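Local coordinates for protein EF1p2_mFAP2b (Synthetic construct, PDB 6OHH) that binds the fluorogenic small molecule DFHBI inside a de novo designed beta barrel and carries a calcium site, probably to couple fluorescence to calcium, at residues P38-Q46 with V56-K64. Numbering follows the deposited sequence.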
loop_
_atom_site.group_PDB
_atom_site.type_symbol
_atom_site.label_atom_id
_atom_site.label_comp_id
_atom_site.label_asym_id
_atom_site.label_seq_id
_atom_site.Cartn_x
_atom_site.Cartn_y
_atom_site.Cartn_z
ATOM N N PRO A 38 4.739 -19.285 0.012
ATOM C CA PRO A 38 3.284 -19.316 -0.214
ATOM C C PRO A 38 2.527 -18.247 0.556
ATOM O O PRO A 38 1.379 -17.948 0.203
ATOM C CB PRO A 38 2.881 -20.725 0.249
ATOM C CG PRO A 38 4.115 -21.529 0.155
ATOM C CD PRO A 38 5.243 -20.594 0.471
ATOM N N TYR A 39 3.123 -17.668 1.597
ATOM C CA TYR A 39 2.428 -16.726 2.462
ATOM C C TYR A 39 2.979 -15.305 2.441
ATOM O O TYR A 39 2.407 -14.433 3.105
ATOM C CB TYR A 39 2.453 -17.237 3.907
ATOM C CG TYR A 39 2.092 -18.695 4.098
ATOM C CD1 TYR A 39 0.762 -19.098 4.123
ATOM C CD2 TYR A 39 3.078 -19.665 4.271
ATOM C CE1 TYR A 39 0.418 -20.428 4.315
ATOM C CE2 TYR A 39 2.741 -21.002 4.461
ATOM C CZ TYR A 39 1.406 -21.375 4.483
ATOM O OH TYR A 39 1.052 -22.695 4.672
ATOM N N THR A 40 4.067 -15.040 1.727
ATOM C CA THR A 40 4.714 -13.737 1.798
ATOM C C THR A 40 5.063 -13.225 0.406
ATOM O O THR A 40 5.428 -13.995 -0.487
ATOM C CB THR A 40 5.986 -13.800 2.671
ATOM O OG1 THR A 40 6.841 -14.863 2.218
ATOM C CG2 THR A 40 5.625 -14.022 4.143
ATOM N N MET A 41 4.989 -11.900 0.254
ATOM C CA MET A 41 5.276 -11.227 -1.003
ATOM C C MET A 41 6.101 -9.976 -0.744
ATOM O O MET A 41 5.920 -9.283 0.260
ATOM C CB MET A 41 4.001 -10.792 -1.749
ATOM C CG MET A 41 2.915 -11.836 -1.867
ATOM S SD MET A 41 3.113 -12.741 -3.404
ATOM C CE MET A 41 2.631 -14.390 -2.876
ATOM N N ASP A 42 6.979 -9.669 -1.690
ATOM C CA ASP A 42 7.641 -8.380 -1.717
ATOM C C ASP A 42 6.835 -7.462 -2.627
ATOM O O ASP A 42 6.293 -7.901 -3.643
ATOM C CB ASP A 42 9.077 -8.503 -2.226
ATOM C CG ASP A 42 10.035 -8.998 -1.163
ATOM O OD1 ASP A 42 9.665 -9.010 0.034
ATOM O OD2 ASP A 42 11.171 -9.362 -1.532
ATOM N N ILE A 43 6.741 -6.194 -2.251
ATOM C CA ILE A 43 5.945 -5.221 -2.988
ATOM C C ILE A 43 6.843 -4.062 -3.388
ATOM O O ILE A 43 7.658 -3.595 -2.586
ATOM C CB ILE A 43 4.756 -4.685 -2.161
ATOM C CG1 ILE A 43 3.867 -5.815 -1.646
ATOM C CG2 ILE A 43 3.927 -3.696 -2.986
ATOM C CD1 ILE A 43 2.947 -5.363 -0.524
ATOM N N VAL A 44 6.702 -3.614 -4.634
ATOM C CA VAL A 44 7.207 -2.320 -5.078
ATOM C C VAL A 44 6.029 -1.514 -5.604
ATOM O O VAL A 44 5.109 -2.070 -6.215
ATOM C CB VAL A 44 8.313 -2.442 -6.145
ATOM C CG1 VAL A 44 9.618 -2.852 -5.497
ATOM C CG2 VAL A 44 7.906 -3.421 -7.236
ATOM N N ALA A 45 6.057 -0.204 -5.357
ATOM C CA ALA A 45 4.934 0.676 -5.650
ATOM C C ALA A 45 5.380 1.886 -6.458
ATOM O O ALA A 45 6.438 2.462 -6.195
ATOM C CB ALA A 45 4.263 1.149 -4.353
ATOM N N GLN A 46 4.558 2.270 -7.436
ATOM C CA GLN A 46 4.754 3.484 -8.218
ATOM C C GLN A 46 3.403 4.134 -8.478
ATOM O O GLN A 46 2.372 3.458 -8.521
ATOM C CB GLN A 46 5.445 3.202 -9.557
ATOM C CG GLN A 46 6.887 2.761 -9.436
ATOM C CD GLN A 46 7.594 2.723 -10.779
ATOM O OE1 GLN A 46 7.049 2.227 -11.767
ATOM N NE2 GLN A 46 8.811 3.235 -10.817
ATOM N N VAL A 56 6.908 6.457 -5.008
ATOM C CA VAL A 56 7.866 5.364 -5.155
ATOM C C VAL A 56 7.957 4.674 -3.803
ATOM O O VAL A 56 8.287 5.317 -2.801
ATOM C CB VAL A 56 9.261 5.842 -5.596
ATOM C CG1 VAL A 56 10.240 4.673 -5.595
ATOM C CG2 VAL A 56 9.208 6.508 -6.969
ATOM N N GLY A 57 7.671 3.372 -3.765
ATOM C CA GLY A 57 7.692 2.666 -2.501
ATOM C C GLY A 57 8.034 1.200 -2.649
ATOM O O GLY A 57 7.981 0.626 -3.738
ATOM N N TYR A 58 8.377 0.593 -1.514
ATOM C CA TYR A 58 8.692 -0.826 -1.454
ATOM C C TYR A 58 8.303 -1.354 -0.081
ATOM O O TYR A 58 8.462 -0.658 0.925
ATOM C CB TYR A 58 10.178 -1.095 -1.733
ATOM C CG TYR A 58 11.126 -0.520 -0.701
ATOM C CD1 TYR A 58 11.571 -1.290 0.366
ATOM C CD2 TYR A 58 11.573 0.792 -0.794
ATOM C CE1 TYR A 58 12.435 -0.771 1.313
ATOM C CE2 TYR A 58 12.437 1.322 0.149
ATOM C CZ TYR A 58 12.865 0.532 1.200
ATOM O OH TYR A 58 13.725 1.049 2.140
ATOM N N GLY A 59 7.799 -2.577 -0.042
ATOM C CA GLY A 59 7.338 -3.129 1.212
ATOM C C GLY A 59 7.133 -4.623 1.140
ATOM O O GLY A 59 7.719 -5.307 0.299
ATOM N N LYS A 60 6.298 -5.128 2.049
ATOM C CA LYS A 60 6.095 -6.563 2.176
ATOM C C LYS A 60 4.650 -6.877 2.531
ATOM O O LYS A 60 3.947 -6.068 3.143
ATOM C CB LYS A 60 7.034 -7.178 3.228
ATOM C CG LYS A 60 8.478 -7.311 2.765
ATOM C CD LYS A 60 9.343 -8.006 3.804
ATOM C CE LYS A 60 10.822 -7.888 3.464
ATOM N NZ LYS A 60 11.064 -7.993 1.998
ATOM N N ALA A 61 4.222 -8.078 2.147
ATOM C CA ALA A 61 2.896 -8.586 2.453
ATOM C C ALA A 61 3.037 -9.925 3.159
ATOM O O ALA A 61 3.903 -10.729 2.804
ATOM C CB ALA A 61 2.053 -8.749 1.186
ATOM N N THR A 62 2.181 -10.160 4.154
ATOM C CA THR A 62 2.191 -11.400 4.922
ATOM C C THR A 62 0.759 -11.836 5.181
ATOM O O THR A 62 -0.075 -11.025 5.597
ATOM C CB THR A 62 2.933 -11.246 6.258
ATOM O OG1 THR A 62 4.304 -10.912 6.017
ATOM C CG2 THR A 62 2.870 -12.540 7.058
ATOM N N VAL A 63 0.489 -13.120 4.937
ATOM C CA VAL A 63 -0.832 -13.678 5.181
ATOM C C VAL A 63 -1.218 -13.501 6.641
ATOM O O VAL A 63 -0.410 -13.722 7.552
ATOM C CB VAL A 63 -0.851 -15.165 4.789
ATOM C CG1 VAL A 63 -2.022 -15.881 5.452
ATOM C CG2 VAL A 63 -0.918 -15.312 3.282
ATOM N N LYS A 64 -2.460 -13.080 6.867
ATOM C CA LYS A 64 -3.018 -12.981 8.209
ATOM C C LYS A 64 -4.192 -13.924 8.416
ATOM O O LYS A 64 -4.224 -14.663 9.410
ATOM C CB LYS A 64 -3.440 -11.528 8.488
ATOM C CG LYS A 64 -4.046 -11.294 9.859
ATOM C CD LYS A 64 -3.130 -11.786 10.965
HETATM O O HOH W 1 13.046 -9.578 0.478
#
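D42 and K60 both turn their CG anti to the carbonyl carbon, and because they are directly paired on the same face of the sheet, in a non-hydrogen-bonded pair, this shared rotation sends the two side chains the same way, alongside each other. The lysine chain stays extended until its last torsion, where a bend at chi4 (-38°) brings K60 NZ to D42 OD1 in a salt bridge of 2.6 Å. The ammonium meets that oxygen from above the carboxylate plane, and a water bridges the pair, donating to D42 OD2 and accepting from K60 NZ. R36 forms a second salt bridge to OD2, so both carboxylate oxygens are engaged. With an alanine here, K60 and R36 would probably lose their common counter-charge, and the lysine end would be likely to turn more freely.

The backbones of strands 40-46 and 56-63 run antiparallel at 165°, adjacent staves of the eight-stranded barrel. Paired N-H...O=C bonds join M41 with A61, I43 with G59 and A45 with G57, the shortest from A45 N to G57 O at 2.6 Å; V63 N adds a bond to Y39 O. On the face bearing M41, I43 and A45, I43 CD1 lies 3.9 Å from A61 CB, and I71 of strand 68-75 packs on both residues. G57 and G59 present only backbone to A45 and I43, and A45 touches the bound DFHBI. Backbone bonds thus join the strands; D42, K60 and their water add a polar tie on the outward face, beside apolar contacts such as V44 CG1 with Y58 CB, while apolar side chains, alanines among them, face the barrel interior and, at A45, the ligand pocket.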